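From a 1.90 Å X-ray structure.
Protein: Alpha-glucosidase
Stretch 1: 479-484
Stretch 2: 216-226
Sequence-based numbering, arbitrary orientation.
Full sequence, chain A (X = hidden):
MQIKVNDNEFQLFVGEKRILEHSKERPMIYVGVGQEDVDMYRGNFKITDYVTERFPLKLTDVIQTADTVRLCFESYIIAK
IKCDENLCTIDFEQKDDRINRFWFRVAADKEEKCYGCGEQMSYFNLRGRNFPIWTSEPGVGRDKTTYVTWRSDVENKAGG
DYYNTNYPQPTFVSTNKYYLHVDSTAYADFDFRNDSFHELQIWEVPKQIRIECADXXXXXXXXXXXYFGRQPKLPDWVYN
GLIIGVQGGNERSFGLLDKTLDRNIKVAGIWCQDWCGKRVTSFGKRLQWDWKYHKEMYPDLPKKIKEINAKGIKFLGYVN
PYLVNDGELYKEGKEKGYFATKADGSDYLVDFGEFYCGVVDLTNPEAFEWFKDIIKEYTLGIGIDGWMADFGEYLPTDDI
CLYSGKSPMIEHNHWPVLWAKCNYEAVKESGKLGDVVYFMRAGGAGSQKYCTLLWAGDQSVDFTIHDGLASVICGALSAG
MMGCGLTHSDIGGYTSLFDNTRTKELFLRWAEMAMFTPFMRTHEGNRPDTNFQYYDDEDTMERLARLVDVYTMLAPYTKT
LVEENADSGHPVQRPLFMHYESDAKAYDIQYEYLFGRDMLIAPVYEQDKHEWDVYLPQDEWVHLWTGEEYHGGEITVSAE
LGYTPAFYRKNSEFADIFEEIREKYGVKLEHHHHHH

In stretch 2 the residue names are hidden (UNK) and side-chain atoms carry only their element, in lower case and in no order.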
# COMPACT_ATOMS: atom_id res chain seq x y z
N ALA A 479 10.46 21.28 -11.69
CA ALA A 479 11.60 21.13 -12.59
C ALA A 479 12.41 22.42 -12.67
O ALA A 479 13.65 22.38 -12.69
CB ALA A 479 11.14 20.73 -13.99
N GLY A 480 11.71 23.55 -12.71
CA GLY A 480 12.39 24.83 -12.84
C GLY A 480 13.24 25.15 -11.63
O GLY A 480 14.34 25.71 -11.76
N MET A 481 12.77 24.79 -10.43
CA MET A 481 13.57 24.99 -9.23
C MET A 481 14.81 24.11 -9.24
O MET A 481 15.77 24.40 -8.51
CB MET A 481 12.73 24.74 -7.98
CG MET A 481 11.63 25.78 -7.73
SD MET A 481 12.30 27.48 -7.59
CE MET A 481 13.39 27.30 -6.18
N MET A 482 14.83 23.05 -10.06
CA MET A 482 16.01 22.22 -10.23
C MET A 482 16.93 22.71 -11.34
O MET A 482 17.95 22.06 -11.60
CB MET A 482 15.60 20.77 -10.52
CG MET A 482 14.72 20.17 -9.45
SD MET A 482 15.66 19.69 -7.98
CE MET A 482 15.66 21.20 -6.99
N GLY A 483 16.61 23.82 -12.01
CA GLY A 483 17.44 24.32 -13.09
C GLY A 483 17.08 23.84 -14.48
O GLY A 483 17.82 24.13 -15.43
N CYS A 484 15.99 23.08 -14.64
CA CYS A 484 15.46 22.73 -15.96
C CYS A 484 14.36 23.75 -16.25
O CYS A 484 13.20 23.57 -15.87
CB CYS A 484 14.95 21.29 -15.99
SG CYS A 484 16.29 20.08 -15.97
N UNK A 216 18.88 35.56 -2.81
CA UNK A 216 17.57 35.54 -3.45
C UNK A 216 17.39 34.22 -4.19
O UNK A 216 18.36 33.53 -4.53
c UNK A 216 17.67 38.05 -3.76
c UNK A 216 17.41 36.70 -4.44
o UNK A 216 18.33 36.54 -5.52
N UNK A 217 16.13 33.87 -4.47
CA UNK A 217 15.88 32.65 -5.23
C UNK A 217 16.40 32.78 -6.66
O UNK A 217 16.84 31.78 -7.24
c UNK A 217 12.81 32.14 -1.80
c UNK A 217 14.04 30.11 -2.18
c UNK A 217 14.39 32.30 -5.23
c UNK A 217 13.96 31.80 -3.88
c UNK A 217 13.17 32.59 -3.05
c UNK A 217 13.25 30.90 -1.37
o UNK A 217 12.91 30.44 -0.12
c UNK A 217 14.38 30.56 -3.42
N UNK A 218 16.35 33.98 -7.24
CA UNK A 218 16.93 34.19 -8.55
C UNK A 218 18.42 33.87 -8.54
O UNK A 218 18.92 33.19 -9.44
c UNK A 218 16.70 35.63 -9.01
c UNK A 218 15.13 37.52 -9.49
c UNK A 218 14.83 35.32 -10.64
c UNK A 218 15.27 36.01 -9.36
N UNK A 219 19.14 34.34 -7.52
CA UNK A 219 20.57 34.03 -7.44
C UNK A 219 20.82 32.58 -7.09
O UNK A 219 21.81 31.98 -7.54
c UNK A 219 21.42 36.40 -6.90
c UNK A 219 22.08 37.28 -5.83
c UNK A 219 21.94 38.76 -6.15
n UNK A 219 22.37 39.61 -5.00
c UNK A 219 21.27 34.95 -6.42
N UNK A 220 19.95 31.98 -6.28
CA UNK A 220 20.07 30.54 -6.04
C UNK A 220 19.98 29.75 -7.35
O UNK A 220 20.75 28.81 -7.57
c UNK A 220 19.00 30.09 -5.06
c UNK A 220 18.16 28.35 -3.55
c UNK A 220 19.33 28.76 -4.39
c UNK A 220 20.57 28.89 -3.54
N UNK A 221 19.04 30.12 -8.23
CA UNK A 221 18.94 29.42 -9.50
C UNK A 221 20.16 29.66 -10.38
O UNK A 221 20.57 28.77 -11.13
c UNK A 221 17.66 29.83 -10.23
c UNK A 221 16.06 28.74 -8.62
c UNK A 221 16.79 27.51 -10.67
c UNK A 221 16.45 28.88 -10.07
N UNK A 222 20.76 30.86 -10.29
CA UNK A 222 22.03 31.09 -10.97
C UNK A 222 23.10 30.11 -10.50
O UNK A 222 23.81 29.51 -11.31
o UNK A 222 20.78 35.78 -11.03
c UNK A 222 21.74 34.96 -10.91
c UNK A 222 21.51 33.52 -11.36
c UNK A 222 22.49 32.54 -10.76
o UNK A 222 22.87 35.28 -10.46
N UNK A 223 23.21 29.91 -9.18
CA UNK A 223 24.20 28.97 -8.65
C UNK A 223 23.86 27.52 -9.00
O UNK A 223 24.75 26.73 -9.34
n UNK A 223 27.44 32.47 -5.75
c UNK A 223 26.42 32.79 -4.96
c UNK A 223 24.31 29.15 -7.13
n UNK A 223 25.44 31.92 -4.75
n UNK A 223 26.36 33.99 -4.38
c UNK A 223 24.69 30.57 -6.71
c UNK A 223 25.38 30.58 -5.34
N UNK A 224 22.58 27.15 -8.90
CA UNK A 224 22.16 25.79 -9.22
C UNK A 224 22.60 25.43 -10.64
O UNK A 224 23.16 24.36 -10.88
c UNK A 224 20.64 25.66 -9.04
c UNK A 224 18.80 25.59 -7.24
c UNK A 224 20.07 24.46 -9.83
c UNK A 224 20.29 25.54 -7.55
N UNK A 225 22.35 26.32 -11.59
CA UNK A 225 22.62 26.01 -12.99
C UNK A 225 24.08 26.22 -13.36
O UNK A 225 24.57 25.57 -14.29
c UNK A 225 21.71 26.84 -13.89
c UNK A 225 20.26 26.42 -13.69
o UNK A 225 21.85 28.23 -13.57
N UNK A 226 24.80 27.10 -12.64
CA UNK A 226 26.26 27.09 -12.79
C UNK A 226 26.82 25.71 -12.46
O UNK A 226 27.73 25.22 -13.14
c UNK A 226 26.90 28.16 -11.89
c UNK A 226 28.43 28.03 -11.90
o UNK A 226 26.54 29.46 -12.38

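Position 216 has three side-chain atoms, one carbon bearing an oxygen and a carbon, and lies beyond reach of stretch 1. The oxygen sits 3.1 Å from the backbone N of position 219, just before a helix begins. A short side chain whose hydroxyl oxygen can fold back to accept from a free N-H of the first turn suits this N-cap: the residue is Thr216, its OG1 the acceptor.

Position 217 carries one carbon and a six-carbon ring bearing an oxygen. Its CB points toward stretch 1, and a ring carbon lies 4.4 Å from Met481 CE, met obliquely. This is Tyr217, whose ring gives the methionine methyl a broad apolar partner.

Position 218, four carbons forked at the second, does not touch stretch 1; it is Leu218, its partly exposed site tolerating an apolar chain. At 219 four carbons run in a row to a nitrogen, extended, exposed and out of reach, as befits Lys219. Position 220 repeats the four-carbon fork without contacting stretch 1; it is Leu220, apolar as its buried site requires.

At position 221 one terminal carbon approaches Gly480 O at 3.2 Å, while the other lies 3.9 Å from Met481 CE. Four carbons forked at the second make this Leu221. The fork lets one side chain meet both backbone and methionine.

Position 222 has three carbons, the third carrying two oxygens; position 223 has three carbons, a nitrogen and a carbon with two more nitrogens. Both are out of reach of stretch 1. They are Glu222 and Arg223, charged chains suited to partly exposed helix positions.

Position 224 has four carbons forked at the first, and its CB points toward stretch 1. The end of its two-carbon arm reaches Met481 O at 3.5 Å and its one-carbon arm Met482 O at 3.7 Å. This is Ile224, whose two arms cover successive carbonyls.

Position 225 has one carbon bearing an oxygen and a carbon. Its methyl packs 3.6 Å from Gly483 CA, while its oxygen lies 2.8 Å from Leu221 O. It is Thr225, whose OG1 donates to that carbonyl. Position 226 repeats this composition, exposed and out of reach: Thr226, its OG1 suitably donating to Glu222 O at 2.9 Å.

The contact works by packing, with no hydrogen bond between the stretches. Gly483 ends its helix in a Schellman motif with positive phi, its CA 5.4 Å from Thr225 CA. A CB there would lie 3.0 Å from Thr225 CG2, a clash, and would jam against the preceding carbonyl. The price is Met481 O, buried without a partner.

Stretch 2 216-226: TYLKLLERITT
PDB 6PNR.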